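Local coordinates for periplasmic sugar-binding domain protein (Pseudomonas fluorescens Pf-5, PDB 3H75), which probably binds a carbohydrate in the periplasm, as a two-domain member of the bacterial solute-binding protein 2 family, at residues A[15-18]-A[19-23]; A[162-165]-A[166-170]; A[228-231]-A[232-236]; A[297-300]-A[301-304]. One frame throughout, in Å; residues are numbered along the deposited sequence.

Overall arrangement
Contacts 1 and 2 lie on opposite sides of the chain's centre, contact 1 at the first turns of helix 17-33 and contact 2 midway along helix 158-173, each in a beta-alpha-beta unit of a different sheet. Their centres are about 25 Å apart, yet nearest atoms come within about 6 Å. Between the lobes, His262 stacks on Phe18 of contact 1 and touches Arg163 of contact 2, and both side chains lie near bound glycerol, consistent with a ligand cleft. Contacts 3 and 4 share the lobe of contact 2. Contact 3 is a peripheral turn with its centre about 29 Å from that of contact 1; contact 4 starts helix 300-309, about 20 Å from contact 1 by centres.

Contact 1. Residues A[15-18]-A[19-23]; sequences TETF and WVSYS. With SO4 (sulfate ion), chain B.
Trp19 sets its indole with Phe18 over one face and Glu16 at its edge. CB rests 3.7 Å from the carbonyl carbon C of Phe18. Because CG stands anti to its own carbonyl carbon (chi1 -80°), the ring is carried back alongside these two neighbours. CG then meets Phe18 CD2, and on the pyrrole side CD1 lies 3.5 Å from OE2 of Glu16, whose carboxylate stands almost perpendicular to the indole and forms a salt bridge with Arg44. At NE1 the N-H points to the sulfate, with O2 of the ion 3.0 Å from Trp19 NE1; Arg44 binds the same ion. Trp19 CE2 has Phe18 CE2 above it at 3.6 Å, the closest point of a T-shaped pair in which the phenyl edge faces the indole, planes 77° apart. Trp19 CZ2 lies 3.6 Å from O3 of the sulfate. These residues open helix 17-33, with Glu16 at the N-cap position, in the first beta-alpha-beta unit of the periplasmic binding protein fold, with routine bonds such as Val20 N to Glu16 O (2.9 Å). The far rim of the indole ends at CZ3, over the ring face of Tyr22, closing an aromatic cluster. Tyr22 CD1 meets Phe18 CZ at 3.8 Å, while the Tyr22 hydroxyl bonds to Asn93. Phe18 also stacks on His262 and lies near a bound glycerol, probably, like the sulfate, from the crystallisation liquor.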
loop_
_atom_site.group_PDB
_atom_site.type_symbol
_atom_site.label_atom_id
_atom_site.label_comp_id
_atom_site.label_asym_id
_atom_site.label_seq_id
_atom_site.Cartn_x
_atom_site.Cartn_y
_atom_site.Cartn_z
ATOM N N THR A 15 11.492 6.916 8.549
ATOM C CA THR A 15 11.551 8.120 7.722
ATOM C C THR A 15 10.990 7.816 6.334
ATOM O O THR A 15 11.050 8.657 5.437
ATOM C CB THR A 15 13.002 8.623 7.558
ATOM O OG1 THR A 15 13.832 7.557 7.081
ATOM C CG2 THR A 15 13.545 9.119 8.888
ATOM N N GLU A 16 10.445 6.613 6.165
ATOM C CA GLU A 16 9.883 6.201 4.877
ATOM C C GLU A 16 8.488 6.801 4.727
ATOM O O GLU A 16 7.565 6.444 5.461
ATOM C CB GLU A 16 9.832 4.677 4.805
ATOM C CG GLU A 16 9.339 4.134 3.475
ATOM C CD GLU A 16 9.503 2.633 3.360
ATOM O OE1 GLU A 16 10.126 2.021 4.255
ATOM O OE2 GLU A 16 9.012 2.063 2.368
ATOM N N THR A 17 8.334 7.702 3.762
ATOM C CA THR A 17 7.072 8.400 3.567
ATOM C C THR A 17 5.789 7.582 3.677
ATOM O O THR A 17 4.902 7.927 4.463
ATOM C CB THR A 17 7.073 9.157 2.233
ATOM O OG1 THR A 17 8.234 9.999 2.178
ATOM C CG2 THR A 17 5.831 10.027 2.117
ATOM N N PHE A 18 5.672 6.510 2.904
ATOM C CA PHE A 18 4.456 5.715 2.958
ATOM C C PHE A 18 4.177 5.132 4.327
ATOM O O PHE A 18 3.068 5.255 4.849
ATOM C CB PHE A 18 4.491 4.554 1.962
ATOM C CG PHE A 18 3.343 3.596 2.136
ATOM C CD1 PHE A 18 2.067 3.938 1.702
ATOM C CD2 PHE A 18 3.518 2.396 2.828
ATOM C CE1 PHE A 18 0.978 3.107 1.962
ATOM C CE2 PHE A 18 2.438 1.556 3.096
ATOM C CZ PHE A 18 1.162 1.910 2.664
ATOM N N TRP A 19 5.179 4.478 4.904
ATOM C CA TRP A 19 4.989 3.847 6.191
ATOM C C TRP A 19 4.787 4.829 7.335
ATOM O O TRP A 19 4.127 4.502 8.319
ATOM C CB TRP A 19 6.122 2.849 6.452
ATOM C CG TRP A 19 5.848 1.559 5.723
ATOM C CD1 TRP A 19 6.571 1.011 4.694
ATOM C CD2 TRP A 19 4.734 0.686 5.939
ATOM N NE1 TRP A 19 5.964 -0.148 4.259
ATOM C CE2 TRP A 19 4.837 -0.368 5.005
ATOM C CE3 TRP A 19 3.655 0.695 6.833
ATOM C CZ2 TRP A 19 3.895 -1.406 4.941
ATOM C CZ3 TRP A 19 2.721 -0.335 6.768
ATOM C CH2 TRP A 19 2.850 -1.370 5.828
ATOM N N VAL A 20 5.322 6.039 7.199
ATOM C CA VAL A 20 5.113 7.051 8.225
ATOM C C VAL A 20 3.662 7.534 8.101
ATOM O O VAL A 20 2.981 7.750 9.103
ATOM C CB VAL A 20 6.081 8.239 8.054
ATOM C CG1 VAL A 20 5.662 9.392 8.965
ATOM C CG2 VAL A 20 7.504 7.794 8.387
ATOM N N SER A 21 3.179 7.688 6.868
ATOM C CA SER A 21 1.802 8.120 6.661
ATOM C C SER A 21 0.824 7.074 7.192
ATOM O O SER A 21 -0.230 7.408 7.736
ATOM C CB SER A 21 1.543 8.377 5.174
ATOM O OG SER A 21 2.254 9.528 4.752
ATOM N N TYR A 22 1.189 5.805 7.036
ATOM C CA TYR A 22 0.371 4.692 7.506
ATOM C C TYR A 22 0.293 4.810 9.032
ATOM O O TYR A 22 -0.783 4.698 9.620
ATOM C CB TYR A 22 1.042 3.377 7.103
ATOM C CG TYR A 22 0.195 2.128 7.216
ATOM C CD1 TYR A 22 -0.418 1.571 6.092
ATOM C CD2 TYR A 22 0.073 1.453 8.432
ATOM C CE1 TYR A 22 -1.120 0.367 6.170
ATOM C CE2 TYR A 22 -0.630 0.250 8.521
ATOM C CZ TYR A 22 -1.216 -0.291 7.387
ATOM O OH TYR A 22 -1.847 -1.509 7.454
ATOM N N SER A 23 1.443 5.047 9.661
ATOM C CA SER A 23 1.515 5.195 11.111
ATOM C C SER A 23 0.730 6.398 11.621
ATOM O O SER A 23 -0.014 6.293 12.597
ATOM C CB SER A 23 2.974 5.334 11.560
ATOM O OG SER A 23 3.680 4.124 11.376
HETATM S S SO4 B . 6.107 -3.551 1.967
HETATM O O1 SO4 B . 5.161 -3.940 0.900
HETATM O O2 SO4 B . 6.209 -2.085 2.004
HETATM O O3 SO4 B . 5.582 -4.051 3.246
HETATM O O4 SO4 B . 7.432 -4.144 1.683
#

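Contact 2. Residues A[162-165]-A[166-170]; sequences LRER and GLRRA
Leu162 and Gly166 are joined through the backbone, Gly166 N giving its hydrogen to Leu162 O at 3.1 Å. One residue on, Arg163 O accepts from Leu167 N at 3.0 Å, while the Arg163 side chain turns away to a salt bridge with Asp122 and a hydrogen bond to a bound glycerol. Glu164 meets Arg168 twice. Its carbonyl O takes Arg168 N at 2.8 Å, and its extended side chain, with CG anti to the backbone N (chi1 -173°), runs beside that of Arg168 so that OE2 alone receives two bonds. Arg168 NE reaches Glu164 OE2 at 3.3 Å on the anti lone pair, whereas Arg168 NH2, at 3.2 Å from the same OE2, comes from above the carboxylate plane; the oxygen stays in the guanidinium plane. This is an i to i+4 salt bridge on helix 158-173, part of a beta-alpha-beta unit between strands 146-152 and 177-184, and Tyr184 of the latter strand holds the other oxygen, OE1. Arg165 folds at chi2 (59°) and lays one guanidinium face on the Arg169 chain, with NE 3.8 Å from Arg169 CG. The side chains cross at about a right angle, and Arg169 forms a salt bridge with Glu123 and a cation-pi contact with Tyr127.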
loop_
_atom_site.group_PDB
_atom_site.type_symbol
_atom_site.label_atom_id
_atom_site.label_comp_id
_atom_site.label_asym_id
_atom_site.label_seq_id
_atom_site.Cartn_x
_atom_site.Cartn_y
_atom_site.Cartn_z
ATOM N N LEU A 162 1.435 -9.181 -5.876
ATOM C CA LEU A 162 0.061 -8.890 -6.264
ATOM C C LEU A 162 -0.030 -7.790 -7.313
ATOM O O LEU A 162 -0.806 -7.897 -8.263
ATOM C CB LEU A 162 -0.768 -8.512 -5.037
ATOM C CG LEU A 162 -1.056 -9.669 -4.075
ATOM C CD1 LEU A 162 -1.726 -9.134 -2.809
ATOM C CD2 LEU A 162 -1.938 -10.697 -4.769
ATOM N N ARG A 163 0.753 -6.728 -7.154
ATOM C CA ARG A 163 0.708 -5.664 -8.144
ATOM C C ARG A 163 1.235 -6.180 -9.478
ATOM O O ARG A 163 0.697 -5.839 -10.533
ATOM C CB ARG A 163 1.488 -4.442 -7.649
ATOM C CG ARG A 163 0.784 -3.797 -6.465
ATOM C CD ARG A 163 1.581 -2.678 -5.820
ATOM N NE ARG A 163 1.025 -2.387 -4.504
ATOM C CZ ARG A 163 1.571 -1.570 -3.608
ATOM N NH1 ARG A 163 2.703 -0.928 -3.873
ATOM N NH2 ARG A 163 1.003 -1.438 -2.415
ATOM N N GLU A 164 2.260 -7.027 -9.439
ATOM C CA GLU A 164 2.804 -7.586 -10.670
ATOM C C GLU A 164 1.781 -8.509 -11.322
ATOM O O GLU A 164 1.670 -8.550 -12.548
ATOM C CB GLU A 164 4.086 -8.380 -10.413
ATOM C CG GLU A 164 4.756 -8.824 -11.713
ATOM C CD GLU A 164 6.025 -9.624 -11.500
ATOM O OE1 GLU A 164 6.734 -9.357 -10.504
ATOM O OE2 GLU A 164 6.321 -10.503 -12.343
ATOM N N ARG A 165 1.038 -9.258 -10.511
ATOM C CA ARG A 165 0.030 -10.153 -11.066
ATOM C C ARG A 165 -0.977 -9.326 -11.862
ATOM O O ARG A 165 -1.391 -9.722 -12.950
ATOM C CB ARG A 165 -0.685 -10.929 -9.950
ATOM C CG ARG A 165 -1.929 -11.686 -10.409
ATOM C CD ARG A 165 -1.626 -12.711 -11.497
ATOM N NE ARG A 165 -2.851 -13.329 -12.004
ATOM C CZ ARG A 165 -2.903 -14.142 -13.055
ATOM N NH1 ARG A 165 -1.793 -14.440 -13.720
ATOM N NH2 ARG A 165 -4.067 -14.657 -13.442
ATOM N N GLY A 166 -1.359 -8.171 -11.316
ATOM C CA GLY A 166 -2.300 -7.297 -11.999
ATOM C C GLY A 166 -1.708 -6.819 -13.308
ATOM O O GLY A 166 -2.390 -6.780 -14.334
ATOM N N LEU A 167 -0.431 -6.445 -13.271
ATOM C CA LEU A 167 0.268 -5.999 -14.472
ATOM C C LEU A 167 0.252 -7.104 -15.526
ATOM O O LEU A 167 -0.043 -6.852 -16.696
ATOM C CB LEU A 167 1.722 -5.640 -14.139
ATOM C CG LEU A 167 2.680 -5.459 -15.318
ATOM C CD1 LEU A 167 2.265 -4.238 -16.133
ATOM C CD2 LEU A 167 4.121 -5.300 -14.799
ATOM N N ARG A 168 0.574 -8.328 -15.107
ATOM C CA ARG A 168 0.603 -9.466 -16.024
ATOM C C ARG A 168 -0.762 -9.703 -16.657
ATOM O O ARG A 168 -0.851 -10.066 -17.827
ATOM C CB ARG A 168 1.056 -10.733 -15.296
ATOM C CG ARG A 168 2.478 -10.663 -14.739
ATOM C CD ARG A 168 3.535 -10.670 -15.837
ATOM N NE ARG A 168 4.885 -10.568 -15.282
ATOM C CZ ARG A 168 5.997 -10.541 -16.012
ATOM N NH1 ARG A 168 5.927 -10.614 -17.332
ATOM N NH2 ARG A 168 7.182 -10.413 -15.423
ATOM N N ARG A 169 -1.830 -9.508 -15.889
ATOM C CA ARG A 169 -3.168 -9.701 -16.430
ATOM C C ARG A 169 -3.446 -8.672 -17.521
ATOM O O ARG A 169 -4.005 -9.001 -18.569
ATOM C CB ARG A 169 -4.211 -9.598 -15.320
ATOM C CG ARG A 169 -4.364 -10.870 -14.503
ATOM C CD ARG A 169 -5.350 -10.642 -13.372
ATOM N NE ARG A 169 -6.519 -9.905 -13.844
ATOM C CZ ARG A 169 -7.118 -8.942 -13.153
ATOM N NH1 ARG A 169 -6.662 -8.600 -11.954
ATOM N NH2 ARG A 169 -8.163 -8.306 -13.667
ATOM N N ALA A 170 -3.036 -7.428 -17.285
ATOM C CA ALA A 170 -3.240 -6.369 -18.269
ATOM C C ALA A 170 -2.399 -6.633 -19.520
ATOM O O ALA A 170 -2.848 -6.400 -20.642
ATOM C CB ALA A 170 -2.884 -5.010 -17.663
#

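Contact 3. Residues A[228-231]-A[232-236]; sequences GRKP and GTDLL
The guanidinium of Arg229 has Leu235 on one face, with CD2 4.2 Å above the plane over its centre, and Asp234 at its edge. It grips Asp234 side-on: Arg229 NE makes a salt bridge to OD1 of Asp234 at 3.0 Å, and Arg229 NH2 bonds to the backbone O of Asp234 at 3.0 Å, from above the carbonyl plane. Bends at chi2 and chi3 curl the chain back so that NE and NH2 both face Asp234, and NH2 also bonds to Thr206 O. The carboxylate of Asp234 is approached from both faces at OD1, by Arg229 NE well out of the plane and by Lys230 N on the other face, a nearly straight bond (175°) of 3.0 Å. Asp234 CG sits between its backbone N and carbonyl carbon (chi1 58°), which swings the acid toward Lys230. A water donates to Asp234 OD2 and to the O of Gly228, which follows helix 214-226 with positive phi in a Schellman motif. Between that helix and strand 236-240, Lys230 to Thr233 make a type II beta turn, with Thr233 N 2.9 Å from Lys230 O and Gly232 at positive phi (96°). Lys230 O accepts from Asp234 N as well. Replacing Arg229 by an alanine would probably leave Asp234 OD1 without its charged mate and uncover one side of Leu235. The turn is closed further by a single beta bridge between Pro231 and Leu235: Gly232 N bonds to Leu235 O at 2.8 Å, and Pro231 CA-H approaches that oxygen. A second water spans Pro231 O and Thr233 OG1.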
loop_
_atom_site.group_PDB
_atom_site.type_symbol
_atom_site.label_atom_id
_atom_site.label_comp_id
_atom_site.label_asym_id
_atom_site.label_seq_id
_atom_site.Cartn_x
_atom_site.Cartn_y
_atom_site.Cartn_z
ATOM N N GLY A 228 16.483 13.548 -21.888
ATOM C CA GLY A 228 15.744 14.377 -22.823
ATOM C C GLY A 228 14.280 14.008 -22.968
ATOM O O GLY A 228 13.544 14.668 -23.702
ATOM N N ARG A 229 13.849 12.956 -22.276
ATOM C CA ARG A 229 12.453 12.535 -22.351
ATOM C C ARG A 229 11.601 13.502 -21.537
ATOM O O ARG A 229 12.119 14.235 -20.690
ATOM C CB ARG A 229 12.288 11.102 -21.826
ATOM C CG ARG A 229 13.077 10.038 -22.594
ATOM C CD ARG A 229 12.723 10.010 -24.085
ATOM N NE ARG A 229 11.340 9.613 -24.359
ATOM C CZ ARG A 229 10.903 8.354 -24.395
ATOM N NH1 ARG A 229 11.736 7.345 -24.176
ATOM N NH2 ARG A 229 9.631 8.104 -24.670
ATOM N N LYS A 230 10.298 13.508 -21.798
ATOM C CA LYS A 230 9.383 14.410 -21.107
ATOM C C LYS A 230 8.258 13.661 -20.396
ATOM O O LYS A 230 7.227 13.358 -20.997
ATOM C CB LYS A 230 8.776 15.398 -22.109
ATOM C CG LYS A 230 9.808 16.238 -22.855
ATOM C CD LYS A 230 10.310 17.406 -22.017
ATOM C CE LYS A 230 9.422 18.640 -22.182
ATOM N NZ LYS A 230 7.996 18.398 -21.817
ATOM N N PRO A 231 8.446 13.354 -19.104
ATOM C CA PRO A 231 7.416 12.640 -18.347
ATOM C C PRO A 231 6.054 13.321 -18.470
ATOM O O PRO A 231 5.930 14.530 -18.252
ATOM C CB PRO A 231 7.955 12.683 -16.919
ATOM C CG PRO A 231 9.428 12.613 -17.127
ATOM C CD PRO A 231 9.639 13.584 -18.270
ATOM N N GLY A 232 5.034 12.544 -18.824
ATOM C CA GLY A 232 3.700 13.098 -18.954
ATOM C C GLY A 232 3.343 13.492 -20.373
ATOM O O GLY A 232 2.168 13.676 -20.688
ATOM N N THR A 233 4.352 13.625 -21.228
ATOM C CA THR A 233 4.121 14.004 -22.617
ATOM C C THR A 233 4.501 12.886 -23.584
ATOM O O THR A 233 3.633 12.332 -24.256
ATOM C CB THR A 233 4.901 15.286 -22.988
ATOM O OG1 THR A 233 4.443 16.377 -22.180
ATOM C CG2 THR A 233 4.685 15.639 -24.454
ATOM N N ASP A 234 5.787 12.549 -23.654
ATOM C CA ASP A 234 6.241 11.494 -24.557
ATOM C C ASP A 234 6.589 10.187 -23.848
ATOM O O ASP A 234 6.888 9.181 -24.491
ATOM C CB ASP A 234 7.447 11.972 -25.379
ATOM C CG ASP A 234 8.611 12.415 -24.513
ATOM O OD1 ASP A 234 9.123 11.593 -23.724
ATOM O OD2 ASP A 234 9.022 13.590 -24.625
ATOM N N LEU A 235 6.544 10.205 -22.521
ATOM C CA LEU A 235 6.847 9.027 -21.718
ATOM C C LEU A 235 5.904 9.096 -20.524
ATOM O O LEU A 235 5.951 10.048 -19.747
ATOM C CB LEU A 235 8.308 9.069 -21.260
ATOM C CG LEU A 235 8.862 7.876 -20.481
ATOM C CD1 LEU A 235 8.690 6.598 -21.294
ATOM C CD2 LEU A 235 10.334 8.114 -20.165
ATOM N N LEU A 236 5.037 8.096 -20.380
ATOM C CA LEU A 236 4.061 8.101 -19.296
ATOM C C LEU A 236 4.402 7.162 -18.147
ATOM O O LEU A 236 4.735 5.996 -18.362
ATOM C CB LEU A 236 2.677 7.770 -19.853
ATOM C CG LEU A 236 2.262 8.588 -21.085
ATOM C CD1 LEU A 236 0.789 8.335 -21.372
ATOM C CD2 LEU A 236 2.502 10.083 -20.851
HETATM O O HOH W 1 11.534 13.838 -25.729
HETATM O O HOH W 2 4.490 16.638 -19.559
#

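Contact 4. Residues A[297-300]-A[301-304]; sequences ALTP and AQAR
Hydrogen bonds between Thr299 and Gln302 dominate this helix start. Gln302 N donates to Thr299 OG1 at 3.1 Å in a nearly straight bond (161°), and in return Thr299 N gives its hydrogen to Gln302 OE1 at 3.0 Å, lying in the amide's carbonyl plane on a lone pair. Thr299 OG1 can accept because it stands between its own N and carbonyl carbon (chi1 60°), turned toward the N-H of Gln302. Gln302 reaches back with a chain extended beyond CG, and the side chains cross at a slant. Its other end, NE2, has a weak bond to Gln296 OE1. This reciprocal pair is a capping box, with Thr299 as N-cap of helix 300-309, which follows the short edge strand 296-297 of the mixed sheet. An alanine in place of Gln302 would probably leave the Thr299 amide hydrogen without its acceptor and the cap held from one direction alone. The regular helical bonds begin at once: Ala303 N to Thr299 O at 2.9 Å, nearly in line with the carbonyl, and Arg304 N to Pro300 O, also 2.9 Å. Water adds to the polar side, for one molecule lies 2.6 Å from Gln302 OE1 and near Ala297 O. The apolar contacts are looser. Leu298 CD2 sits 4.0 Å from Gln302 CB, and Leu298 CD1 is 4.5 Å from Ala303 CB. Leu247, Leu250 and Ile251 of helix 244-252 pack against this side, the first two on Leu298 and the last on Ala303.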
loop_
_atom_site.group_PDB
_atom_site.type_symbol
_atom_site.label_atom_id
_atom_site.label_comp_id
_atom_site.label_asym_id
_atom_site.label_seq_id
_atom_site.Cartn_x
_atom_site.Cartn_y
_atom_site.Cartn_z
ATOM N N ALA A 297 -7.439 5.644 -8.587
ATOM C CA ALA A 297 -6.520 6.370 -9.453
ATOM C C ALA A 297 -6.899 7.829 -9.212
ATOM O O ALA A 297 -7.897 8.317 -9.744
ATOM C CB ALA A 297 -6.753 5.989 -10.905
ATOM N N LEU A 298 -6.105 8.515 -8.395
ATOM C CA LEU A 298 -6.370 9.898 -8.026
ATOM C C LEU A 298 -6.553 10.891 -9.155
ATOM O O LEU A 298 -5.867 10.829 -10.169
ATOM C CB LEU A 298 -5.255 10.425 -7.126
ATOM C CG LEU A 298 -5.032 9.770 -5.765
ATOM C CD1 LEU A 298 -3.824 10.432 -5.110
ATOM C CD2 LEU A 298 -6.269 9.922 -4.892
ATOM N N THR A 299 -7.493 11.810 -8.957
ATOM C CA THR A 299 -7.739 12.874 -9.915
ATOM C C THR A 299 -6.885 14.020 -9.380
ATOM O O THR A 299 -6.479 14.000 -8.217
ATOM C CB THR A 299 -9.208 13.325 -9.897
ATOM O OG1 THR A 299 -9.539 13.814 -8.593
ATOM C CG2 THR A 299 -10.126 12.166 -10.241
ATOM N N PRO A 300 -6.588 15.025 -10.214
ATOM C CA PRO A 300 -5.775 16.139 -9.721
ATOM C C PRO A 300 -6.436 16.821 -8.522
ATOM O O PRO A 300 -5.757 17.237 -7.587
ATOM C CB PRO A 300 -5.680 17.057 -10.936
ATOM C CG PRO A 300 -5.691 16.081 -12.077
ATOM C CD PRO A 300 -6.787 15.123 -11.671
ATOM N N ALA A 301 -7.762 16.924 -8.557
ATOM C CA ALA A 301 -8.509 17.550 -7.469
ATOM C C ALA A 301 -8.312 16.802 -6.152
ATOM O O ALA A 301 -8.097 17.415 -5.107
ATOM C CB ALA A 301 -9.991 17.606 -7.819
ATOM N N GLN A 302 -8.393 15.477 -6.205
ATOM C CA GLN A 302 -8.205 14.663 -5.010
ATOM C C GLN A 302 -6.767 14.761 -4.520
ATOM O O GLN A 302 -6.513 14.810 -3.317
ATOM C CB GLN A 302 -8.534 13.201 -5.310
ATOM C CG GLN A 302 -9.985 12.945 -5.662
ATOM C CD GLN A 302 -10.228 11.497 -6.031
ATOM O OE1 GLN A 302 -9.580 10.960 -6.929
ATOM N NE2 GLN A 302 -11.160 10.854 -5.335
ATOM N N ALA A 303 -5.824 14.773 -5.458
ATOM C CA ALA A 303 -4.409 14.863 -5.112
ATOM C C ALA A 303 -4.121 16.180 -4.401
ATOM O O ALA A 303 -3.309 16.230 -3.481
ATOM C CB ALA A 303 -3.553 14.741 -6.368
ATOM N N ARG A 304 -4.787 17.246 -4.836
ATOM C CA ARG A 304 -4.610 18.565 -4.237
ATOM C C ARG A 304 -5.030 18.525 -2.769
ATOM O O ARG A 304 -4.355 19.083 -1.906
ATOM C CB ARG A 304 -5.456 19.600 -4.987
ATOM C CG ARG A 304 -5.337 21.034 -4.473
ATOM C CD ARG A 304 -4.283 21.833 -5.237
ATOM N NE ARG A 304 -2.955 21.753 -4.636
ATOM C CZ ARG A 304 -1.865 22.316 -5.154
ATOM N NH1 ARG A 304 -1.943 22.996 -6.290
ATOM N NH2 ARG A 304 -0.699 22.205 -4.534
HETATM O O HOH W 3 -10.366 8.723 -8.080
#